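PDB 2OOD: Blr3880 protein, which probably catalyses the zinc-dependent hydrolysis of guanine to xanthine and ammonia, the step that opens guanine degradation. Local coordinates for residues V338-D341 with A342-G346; L395-E399 with P400-A404; Q418-H421 with Q422-I425. One frame throughout, in Å; residues are numbered along the deposited sequence.

Contact 1 (V338-D341 with A342-G346); sequences VLDD and AYKVG
Asp340 and Lys344 are joined by a salt bridge one helical turn apart, the i to i+4 spacing that brings two side chains onto the same face. The aspartate sets CG opposite its backbone N (chi1 165°), while the lysine leaves its backbone on the N side (chi1 -69°) and runs extended to its tip, crossing the carboxylate at a slant. Lys344 NZ comes to 3.1 Å from Asp340 OD1 and 3.4 Å from Asp340 OD2; both hydrogen bonds are weak, so the ammonium is held loosely by the two carboxylate oxygens, nearer OD1. Stronger partners lie across the dimer interface. Lys344 pairs with Asp341 of the second subunit and Asp341 with Lys344 of that subunit, reciprocal bridges that tie the two chains, while Asp340 OD1 accepts from Asn331 of the second subunit. Within the chain, Asp341 OD1 stays 4.4 Å from Lys344 NZ, too far for a salt bridge. Acidic and basic residues suit this buried spot because each charge meets its opposite, and the lysine is long enough to serve both subunits.

The main chain supplies regular alpha-helical bonds: Ala342 N to Val338 O at 2.8 Å, Tyr343 N to Leu339 O at 3.0 Å and Val345 N to Asp341 O at 2.9 Å. The bond from Lys344 N to Asp340 O is weak, at 3.3 Å.

Val338, Leu339 and Ala342 face the interior of the amidohydrolase TIM barrel. Small Ala342 allows close approach and, with Val338, packs on Pro296; Leu339 and Ala342 also meet Phe323. Tyr343 turns its ring edge-to-face with Phe442 and also meets Phe301 of the second subunit. Leu339 reaches Met445, so this part of helix 335-352 packs on strand 320-323, helix 296-301 and helix 434-447.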
ATOM      1  N   VAL A 338       4.638   2.924  -5.328  1.00 33.27           N
ATOM      2  CA  VAL A 338       3.805   2.772  -6.513  1.00 33.41           C
ATOM      3  C   VAL A 338       3.908   1.338  -7.022  1.00 34.21           C
ATOM      4  O   VAL A 338       2.909   0.756  -7.446  1.00 33.68           O
ATOM      5  CB  VAL A 338       4.244   3.734  -7.644  1.00 32.73           C
ATOM      6  CG1 VAL A 338       3.576   3.348  -8.950  1.00 32.10           C
ATOM      7  CG2 VAL A 338       3.886   5.161  -7.278  1.00 32.82           C
ATOM      8  N   LEU A 339       5.115   0.772  -6.973  1.00 32.70           N
ATOM      9  CA  LEU A 339       5.339  -0.597  -7.427  1.00 32.92           C
ATOM     10  C   LEU A 339       4.614  -1.595  -6.537  1.00 32.81           C
ATOM     11  O   LEU A 339       4.183  -2.648  -7.006  1.00 33.01           O
ATOM     12  CB  LEU A 339       6.841  -0.918  -7.476  1.00 32.52           C
ATOM     13  CG  LEU A 339       7.615  -0.257  -8.628  1.00 33.11           C
ATOM     14  CD1 LEU A 339       9.111  -0.478  -8.465  1.00 31.38           C
ATOM     15  CD2 LEU A 339       7.123  -0.813  -9.956  1.00 31.70           C
ATOM     16  N   ASP A 340       4.474  -1.262  -5.256  1.00 32.81           N
ATOM     17  CA  ASP A 340       3.774  -2.126  -4.309  1.00 32.55           C
ATOM     18  C   ASP A 340       2.321  -2.300  -4.761  1.00 33.76           C
ATOM     19  O   ASP A 340       1.828  -3.418  -4.876  1.00 32.78           O
ATOM     20  CB  ASP A 340       3.829  -1.522  -2.901  1.00 31.59           C
ATOM     21  CG  ASP A 340       2.839  -2.168  -1.944  1.00 32.71           C
ATOM     22  OD1 ASP A 340       2.712  -3.405  -1.953  1.00 32.65           O
ATOM     23  OD2 ASP A 340       2.191  -1.442  -1.168  1.00 33.66           O
ATOM     24  N   ASP A 341       1.641  -1.188  -5.023  1.00 33.58           N
ATOM     25  CA  ASP A 341       0.258  -1.244  -5.472  1.00 34.20           C
ATOM     26  C   ASP A 341       0.174  -1.723  -6.916  1.00 34.49           C
ATOM     27  O   ASP A 341      -0.818  -2.333  -7.305  1.00 35.43           O
ATOM     28  CB  ASP A 341      -0.417   0.124  -5.344  1.00 35.19           C
ATOM     29  CG  ASP A 341      -0.820   0.450  -3.914  1.00 37.47           C
ATOM     30  OD1 ASP A 341      -0.658  -0.413  -3.019  1.00 37.81           O
ATOM     31  OD2 ASP A 341      -1.311   1.575  -3.686  1.00 37.27           O
ATOM     32  N   ALA A 342       1.210  -1.459  -7.709  1.00 33.22           N
ATOM     33  CA  ALA A 342       1.219  -1.889  -9.107  1.00 32.96           C
ATOM     34  C   ALA A 342       1.155  -3.415  -9.181  1.00 32.84           C
ATOM     35  O   ALA A 342       0.411  -3.986  -9.977  1.00 30.97           O
ATOM     36  CB  ALA A 342       2.469  -1.382  -9.806  1.00 32.44           C
ATOM     37  N   TYR A 343       1.947  -4.068  -8.342  1.00 32.53           N
ATOM     38  CA  TYR A 343       1.976  -5.520  -8.286  1.00 32.87           C
ATOM     39  C   TYR A 343       0.608  -6.042  -7.828  1.00 32.71           C
ATOM     40  O   TYR A 343       0.085  -7.005  -8.376  1.00 33.13           O
ATOM     41  CB  TYR A 343       3.071  -5.967  -7.309  1.00 31.77           C
ATOM     42  CG  TYR A 343       3.135  -7.452  -7.063  1.00 31.83           C
ATOM     43  CD1 TYR A 343       3.806  -8.298  -7.935  1.00 32.22           C
ATOM     44  CD2 TYR A 343       2.506  -8.016  -5.964  1.00 31.65           C
ATOM     45  CE1 TYR A 343       3.848  -9.683  -7.716  1.00 31.06           C
ATOM     46  CE2 TYR A 343       2.541  -9.389  -5.735  1.00 30.86           C
ATOM     47  CZ  TYR A 343       3.213 -10.219  -6.612  1.00 30.60           C
ATOM     48  OH  TYR A 343       3.247 -11.580  -6.371  1.00 29.17           O
ATOM     49  N   LYS A 344       0.029  -5.397  -6.822  1.00 33.28           N
ATOM     50  CA  LYS A 344      -1.267  -5.806  -6.305  1.00 33.61           C
ATOM     51  C   LYS A 344      -2.363  -5.734  -7.363  1.00 33.77           C
ATOM     52  O   LYS A 344      -3.180  -6.645  -7.475  1.00 34.93           O
ATOM     53  CB  LYS A 344      -1.626  -4.955  -5.086  1.00 33.50           C
ATOM     54  CG  LYS A 344      -0.728  -5.265  -3.908  1.00 33.68           C
ATOM     55  CD  LYS A 344      -0.956  -4.383  -2.706  1.00 33.47           C
ATOM     56  CE  LYS A 344      -0.051  -4.847  -1.575  1.00 33.86           C
ATOM     57  NZ  LYS A 344       0.014  -3.911  -0.426  1.00 34.24           N
ATOM     58  N   VAL A 345      -2.383  -4.660  -8.144  1.00 33.38           N
ATOM     59  CA  VAL A 345      -3.379  -4.515  -9.204  1.00 32.75           C
ATOM     60  C   VAL A 345      -3.197  -5.633 -10.236  1.00 33.66           C
ATOM     61  O   VAL A 345      -4.165  -6.242 -10.686  1.00 34.27           O
ATOM     62  CB  VAL A 345      -3.241  -3.143  -9.902  1.00 31.05           C
ATOM     63  CG1 VAL A 345      -3.994  -3.137 -11.219  1.00 29.18           C
ATOM     64  CG2 VAL A 345      -3.768  -2.064  -8.992  1.00 28.79           C
ATOM     65  N   GLY A 346      -1.946  -5.904 -10.590  1.00 33.34           N
ATOM     66  CA  GLY A 346      -1.652  -6.941 -11.557  1.00 32.34           C
ATOM     67  C   GLY A 346      -1.990  -8.344 -11.096  1.00 33.23           C
ATOM     68  O   GLY A 346      -2.356  -9.184 -11.914  1.00 32.50           O
TER

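Contact 2 (L395-E399 with P400-A404); sequences LGNFE and PGKEA
Lys402 and Asn397 meet through two quite different side-chain shapes. The lysine has CG anti to its carbonyl carbon (chi1 -72°) and is stretched out from there, which carries NZ back across the loop; the asparagine tucks CG between its own N and carbonyl carbon (chi1 57°), bringing OD1 up beside the lysine's end. Lys402 NZ donates to Asn397 OD1 at 2.6 Å and to Leu395 O at 3.1 Å, in each case from above the carbonyl plane and not along a lone pair. Asp392 O adds a weak third bond. Asn397 suits its place because its amide works both ways: OD1 takes the ammonium while ND2 gives to Phe15 O.

The chain reverses in a type II beta turn from Glu399 to Lys402, closed by Lys402 N to Glu399 O at 3.1 Å. Pro400 and Gly401 are the textbook pair for its two central positions: the ring fixes phi of the first, and the second needs the positive phi that glycine tolerates. Gly396 likewise has a backbone shape that calls for glycine, and a CB there would also crowd Lys402 NZ.

Toward the two ends of the loop, Leu395 CD2 lies 3.9 Å from Glu403 CB, while the glutamate's carboxylate goes to Arg198 and Arg159. A water donates to both Asn397 O and Glu403 O, spanning the loop.

A methionine in place of Lys402 would probably leave Asn397 OD1 and Leu395 O without their shared donor and the amide less firmly fixed. The neutral oxygens gathered round one ammonium suggest that carbonyl dipoles do much of the work of steadying its charge in this loop between helix 383-388 and strand 406-409.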
ATOM      1  N   LEU A 395      18.078   9.536 -20.402  1.00 39.18           N
ATOM      2  CA  LEU A 395      18.007   8.761 -19.160  1.00 36.60           C
ATOM      3  C   LEU A 395      17.550   7.326 -19.370  1.00 36.15           C
ATOM      4  O   LEU A 395      17.295   6.907 -20.498  1.00 36.54           O
ATOM      5  CB  LEU A 395      17.037   9.440 -18.193  1.00 35.33           C
ATOM      6  CG  LEU A 395      17.383  10.862 -17.749  1.00 34.08           C
ATOM      7  CD1 LEU A 395      16.159  11.539 -17.158  1.00 31.84           C
ATOM      8  CD2 LEU A 395      18.527  10.803 -16.753  1.00 31.35           C
ATOM      9  N   GLY A 396      17.446   6.570 -18.279  1.00 34.62           N
ATOM     10  CA  GLY A 396      16.978   5.203 -18.395  1.00 34.20           C
ATOM     11  C   GLY A 396      17.894   4.134 -17.851  1.00 34.59           C
ATOM     12  O   GLY A 396      17.439   3.166 -17.237  1.00 34.13           O
ATOM     13  N   ASN A 397      19.188   4.290 -18.098  1.00 34.79           N
ATOM     14  CA  ASN A 397      20.173   3.338 -17.613  1.00 35.35           C
ATOM     15  C   ASN A 397      21.554   3.965 -17.596  1.00 36.20           C
ATOM     16  O   ASN A 397      21.726   5.123 -17.952  1.00 35.73           O
ATOM     17  CB  ASN A 397      20.167   2.054 -18.457  1.00 36.21           C
ATOM     18  CG  ASN A 397      20.423   2.305 -19.942  1.00 38.14           C
ATOM     19  OD1 ASN A 397      20.646   3.434 -20.374  1.00 38.80           O
ATOM     20  ND2 ASN A 397      20.392   1.234 -20.729  1.00 39.22           N
ATOM     21  N   PHE A 398      22.541   3.185 -17.180  1.00 38.27           N
ATOM     22  CA  PHE A 398      23.901   3.664 -17.077  1.00 37.73           C
ATOM     23  C   PHE A 398      24.736   3.620 -18.358  1.00 40.08           C
ATOM     24  O   PHE A 398      25.954   3.468 -18.305  1.00 41.35           O
ATOM     25  CB  PHE A 398      24.594   2.886 -15.974  1.00 36.22           C
ATOM     26  CG  PHE A 398      23.896   2.980 -14.651  1.00 35.58           C
ATOM     27  CD1 PHE A 398      23.507   4.218 -14.139  1.00 34.54           C
ATOM     28  CD2 PHE A 398      23.647   1.840 -13.896  1.00 35.03           C
ATOM     29  CE1 PHE A 398      22.883   4.317 -12.892  1.00 33.47           C
ATOM     30  CE2 PHE A 398      23.022   1.932 -12.646  1.00 34.61           C
ATOM     31  CZ  PHE A 398      22.643   3.172 -12.149  1.00 33.13           C
ATOM     32  N   GLU A 399      24.097   3.757 -19.510  1.00 41.42           N
ATOM     33  CA  GLU A 399      24.835   3.749 -20.763  1.00 43.55           C
ATOM     34  C   GLU A 399      25.594   5.055 -20.950  1.00 42.30           C
ATOM     35  O   GLU A 399      25.051   6.134 -20.715  1.00 43.08           O
ATOM     36  CB  GLU A 399      23.881   3.555 -21.946  1.00 46.37           C
ATOM     37  CG  GLU A 399      23.481   2.114 -22.188  1.00 51.13           C
ATOM     38  CD  GLU A 399      24.651   1.250 -22.646  1.00 53.24           C
ATOM     39  OE1 GLU A 399      25.727   1.280 -22.000  1.00 54.82           O
ATOM     40  OE2 GLU A 399      24.485   0.528 -23.653  1.00 55.55           O
ATOM     41  N   PRO A 400      26.861   4.974 -21.379  1.00 41.22           N
ATOM     42  CA  PRO A 400      27.691   6.162 -21.604  1.00 40.11           C
ATOM     43  C   PRO A 400      26.979   7.186 -22.480  1.00 39.66           C
ATOM     44  O   PRO A 400      26.395   6.837 -23.504  1.00 40.03           O
ATOM     45  CB  PRO A 400      28.927   5.586 -22.283  1.00 39.75           C
ATOM     46  CG  PRO A 400      29.078   4.261 -21.589  1.00 40.03           C
ATOM     47  CD  PRO A 400      27.646   3.742 -21.578  1.00 41.24           C
ATOM     48  N   GLY A 401      27.024   8.449 -22.069  1.00 39.23           N
ATOM     49  CA  GLY A 401      26.374   9.494 -22.838  1.00 38.79           C
ATOM     50  C   GLY A 401      25.082   9.964 -22.199  1.00 39.28           C
ATOM     51  O   GLY A 401      24.539  11.010 -22.555  1.00 38.75           O
ATOM     52  N   LYS A 402      24.581   9.182 -21.251  1.00 39.93           N
ATOM     53  CA  LYS A 402      23.351   9.536 -20.566  1.00 39.51           C
ATOM     54  C   LYS A 402      23.651  10.361 -19.328  1.00 40.00           C
ATOM     55  O   LYS A 402      24.772  10.357 -18.816  1.00 39.82           O
ATOM     56  CB  LYS A 402      22.568   8.274 -20.193  1.00 40.07           C
ATOM     57  CG  LYS A 402      21.950   7.594 -21.404  1.00 40.41           C
ATOM     58  CD  LYS A 402      20.974   6.502 -21.032  1.00 39.54           C
ATOM     59  CE  LYS A 402      20.230   6.024 -22.273  1.00 38.61           C
ATOM     60  NZ  LYS A 402      19.211   4.987 -21.969  1.00 37.88           N
ATOM     61  N   GLU A 403      22.646  11.084 -18.858  1.00 39.02           N
ATOM     62  CA  GLU A 403      22.808  11.916 -17.685  1.00 38.18           C
ATOM     63  C   GLU A 403      22.882  11.014 -16.452  1.00 37.86           C
ATOM     64  O   GLU A 403      22.170  10.017 -16.353  1.00 38.38           O
ATOM     65  CB  GLU A 403      21.653  12.909 -17.640  1.00 37.87           C
ATOM     66  CG  GLU A 403      21.481  13.576 -18.997  1.00 38.04           C
ATOM     67  CD  GLU A 403      20.448  14.673 -19.011  1.00 39.35           C
ATOM     68  OE1 GLU A 403      19.344  14.462 -18.472  1.00 41.02           O
ATOM     69  OE2 GLU A 403      20.737  15.747 -19.577  1.00 41.23           O
ATOM     70  N   ALA A 404      23.768  11.357 -15.525  1.00 37.25           N
ATOM     71  CA  ALA A 404      23.979  10.546 -14.337  1.00 35.95           C
ATOM     72  C   ALA A 404      23.076  10.786 -13.140  1.00 36.30           C
ATOM     73  O   ALA A 404      23.506  11.365 -12.147  1.00 37.84           O
ATOM     74  CB  ALA A 404      25.431  10.658 -13.906  1.00 34.48           C
TER
HETATM   75  O   HOH W   1      20.373   7.566 -16.683  1.00 42.02           O

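Contact 3 (Q418-H421 with Q422-I425); sequences QPWH and QSLI
Trp420 O is gripped twice: Ser423 OG donates to it at 2.9 Å, from above the carbonyl plane, and Arg86 of the second subunit donates through NE. The setting is the C-terminal end of the short helix 418-422, where the chain passes into a type I beta turn from Gln422 to Ile425. Serine fits here because its small hydroxyl, held between its own N and carbonyl carbon (chi1 76°), can fold back onto a carbonyl three residues earlier, while also bonding Arg86 NH2 of the second subunit. Trp420 adds cation-pi contacts with Arg86 and Arg122 of that subunit, for which its broad electron-rich ring is well matched.

The helix opens with Gln422 N to Gln418 O at 2.8 Å. Pro419, lacking an N-H, is at home in this first turn, where no such donor is needed. Ser423 N reaches Pro419 O at 3.2 Å, and the pattern then tightens to an i to i+3 bond, Leu424 N to His421 O at 3.3 Å.

The side chains of Gln418 and Gln422 run alongside each other in one direction, their amide planes 17° apart. Gln422 NE2 is taken by Pro411 O and Met440 O, and Gln418 OE1 rests 3.3 Å from Gln422 CG, its nearest atom in that side chain being this methylene.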
ATOM      1  N   GLN A 418      12.184  -6.602   7.343  1.00 33.28           N
ATOM      2  CA  GLN A 418      13.039  -6.612   6.156  1.00 34.88           C
ATOM      3  C   GLN A 418      14.348  -7.374   6.153  1.00 36.20           C
ATOM      4  O   GLN A 418      14.544  -8.280   5.344  1.00 36.73           O
ATOM      5  CB  GLN A 418      13.365  -5.189   5.708  1.00 34.87           C
ATOM      6  CG  GLN A 418      12.606  -4.703   4.506  1.00 37.64           C
ATOM      7  CD  GLN A 418      12.965  -5.421   3.218  1.00 37.85           C
ATOM      8  OE1 GLN A 418      13.000  -6.652   3.153  1.00 37.25           O
ATOM      9  NE2 GLN A 418      13.213  -4.645   2.174  1.00 37.82           N
ATOM     10  N   PRO A 419      15.278  -7.007   7.050  1.00 37.09           N
ATOM     11  CA  PRO A 419      16.568  -7.677   7.092  1.00 38.02           C
ATOM     12  C   PRO A 419      16.636  -9.163   7.381  1.00 37.89           C
ATOM     13  O   PRO A 419      17.591  -9.784   6.957  1.00 39.26           O
ATOM     14  CB  PRO A 419      17.354  -6.832   8.097  1.00 37.45           C
ATOM     15  CG  PRO A 419      16.293  -6.410   9.111  1.00 37.65           C
ATOM     16  CD  PRO A 419      15.113  -6.113   8.216  1.00 37.34           C
ATOM     17  N   TRP A 420      15.669  -9.739   8.095  1.00 37.95           N
ATOM     18  CA  TRP A 420      15.714 -11.183   8.350  1.00 36.36           C
ATOM     19  C   TRP A 420      15.151 -11.867   7.132  1.00 37.01           C
ATOM     20  O   TRP A 420      15.453 -13.026   6.850  1.00 37.32           O
ATOM     21  CB  TRP A 420      14.916 -11.580   9.591  1.00 36.37           C
ATOM     22  CG  TRP A 420      15.244 -12.975  10.011  1.00 35.75           C
ATOM     23  CD1 TRP A 420      16.482 -13.540  10.046  1.00 35.98           C
ATOM     24  CD2 TRP A 420      14.331 -13.987  10.455  1.00 35.54           C
ATOM     25  NE1 TRP A 420      16.403 -14.838  10.479  1.00 36.26           N
ATOM     26  CE2 TRP A 420      15.094 -15.140  10.737  1.00 36.04           C
ATOM     27  CE3 TRP A 420      12.946 -14.035  10.643  1.00 35.00           C
ATOM     28  CZ2 TRP A 420      14.516 -16.325  11.199  1.00 34.99           C
ATOM     29  CZ3 TRP A 420      12.374 -15.219  11.105  1.00 34.76           C
ATOM     30  CH2 TRP A 420      13.160 -16.344  11.376  1.00 35.36           C
ATOM     31  N   HIS A 421      14.319 -11.124   6.411  1.00 37.65           N
ATOM     32  CA  HIS A 421      13.699 -11.607   5.187  1.00 36.75           C
ATOM     33  C   HIS A 421      14.723 -11.600   4.053  1.00 37.10           C
ATOM     34  O   HIS A 421      14.851 -12.562   3.287  1.00 36.88           O
ATOM     35  CB  HIS A 421      12.509 -10.717   4.821  1.00 35.05           C
ATOM     36  CG  HIS A 421      11.969 -10.974   3.449  1.00 35.70           C
ATOM     37  ND1 HIS A 421      12.018 -10.035   2.440  1.00 35.52           N
ATOM     38  CD2 HIS A 421      11.409 -12.081   2.905  1.00 34.49           C
ATOM     39  CE1 HIS A 421      11.516 -10.553   1.333  1.00 34.86           C
ATOM     40  NE2 HIS A 421      11.139 -11.792   1.589  1.00 35.27           N
ATOM     41  N   GLN A 422      15.445 -10.493   3.950  1.00 38.26           N
ATOM     42  CA  GLN A 422      16.461 -10.331   2.923  1.00 38.27           C
ATOM     43  C   GLN A 422      17.641 -11.281   3.141  1.00 39.30           C
ATOM     44  O   GLN A 422      18.290 -11.695   2.178  1.00 39.73           O
ATOM     45  CB  GLN A 422      16.949  -8.878   2.908  1.00 36.27           C
ATOM     46  CG  GLN A 422      15.926  -7.885   2.383  1.00 34.05           C
ATOM     47  CD  GLN A 422      15.896  -7.819   0.866  1.00 34.26           C
ATOM     48  OE1 GLN A 422      16.028  -8.835   0.185  1.00 35.54           O
ATOM     49  NE2 GLN A 422      15.706  -6.623   0.330  1.00 32.62           N
ATOM     50  N   SER A 423      17.913 -11.638   4.397  1.00 38.53           N
ATOM     51  CA  SER A 423      19.039 -12.526   4.697  1.00 38.14           C
ATOM     52  C   SER A 423      18.836 -13.946   4.180  1.00 40.03           C
ATOM     53  O   SER A 423      19.764 -14.757   4.195  1.00 40.05           O
ATOM     54  CB  SER A 423      19.307 -12.578   6.205  1.00 37.55           C
ATOM     55  OG  SER A 423      18.358 -13.386   6.878  1.00 35.96           O
ATOM     56  N   LEU A 424      17.623 -14.250   3.727  1.00 41.49           N
ATOM     57  CA  LEU A 424      17.323 -15.579   3.195  1.00 39.85           C
ATOM     58  C   LEU A 424      18.056 -15.811   1.884  1.00 40.17           C
ATOM     59  O   LEU A 424      18.155 -16.942   1.418  1.00 41.19           O
ATOM     60  CB  LEU A 424      15.823 -15.747   2.946  1.00 38.78           C
ATOM     61  CG  LEU A 424      14.973 -16.339   4.068  1.00 39.19           C
ATOM     62  CD1 LEU A 424      13.523 -16.395   3.616  1.00 37.63           C
ATOM     63  CD2 LEU A 424      15.475 -17.736   4.424  1.00 38.58           C
ATOM     64  N   ILE A 425      18.573 -14.744   1.289  1.00 39.86           N
ATOM     65  CA  ILE A 425      19.265 -14.865   0.018  1.00 41.08           C
ATOM     66  C   ILE A 425      20.722 -15.317   0.121  1.00 42.88           C
ATOM     67  O   ILE A 425      21.648 -14.506   0.152  1.00 43.00           O
ATOM     68  CB  ILE A 425      19.168 -13.545  -0.756  1.00 40.58           C
ATOM     69  CG1 ILE A 425      17.696 -13.266  -1.053  1.00 39.08           C
ATOM     70  CG2 ILE A 425      19.963 -13.618  -2.062  1.00 40.33           C
ATOM     71  CD1 ILE A 425      17.490 -12.196  -2.055  1.00 40.22           C
TER

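In the fold
The three contacts follow one another in series, and none nests in or crosses another. Each is local: contact 1 within a helix, contact 2 closing a loop, contact 3 at a helix end. Contact 1 comes first, on helix 335-352 after barrel strand 320-323 and the zinc ligand Asp326. Contact 2 follows, folding the loop ahead of strand 406-409 against the small beta domain near strand 36-41, about 27 Å from contact 1 between centres. Contact 3 lies beyond that strand, on the way to helix 434-447. This helix ties the first and third together, since both pack on it, and both meet the second subunit; contact 2 touches no other protein chain.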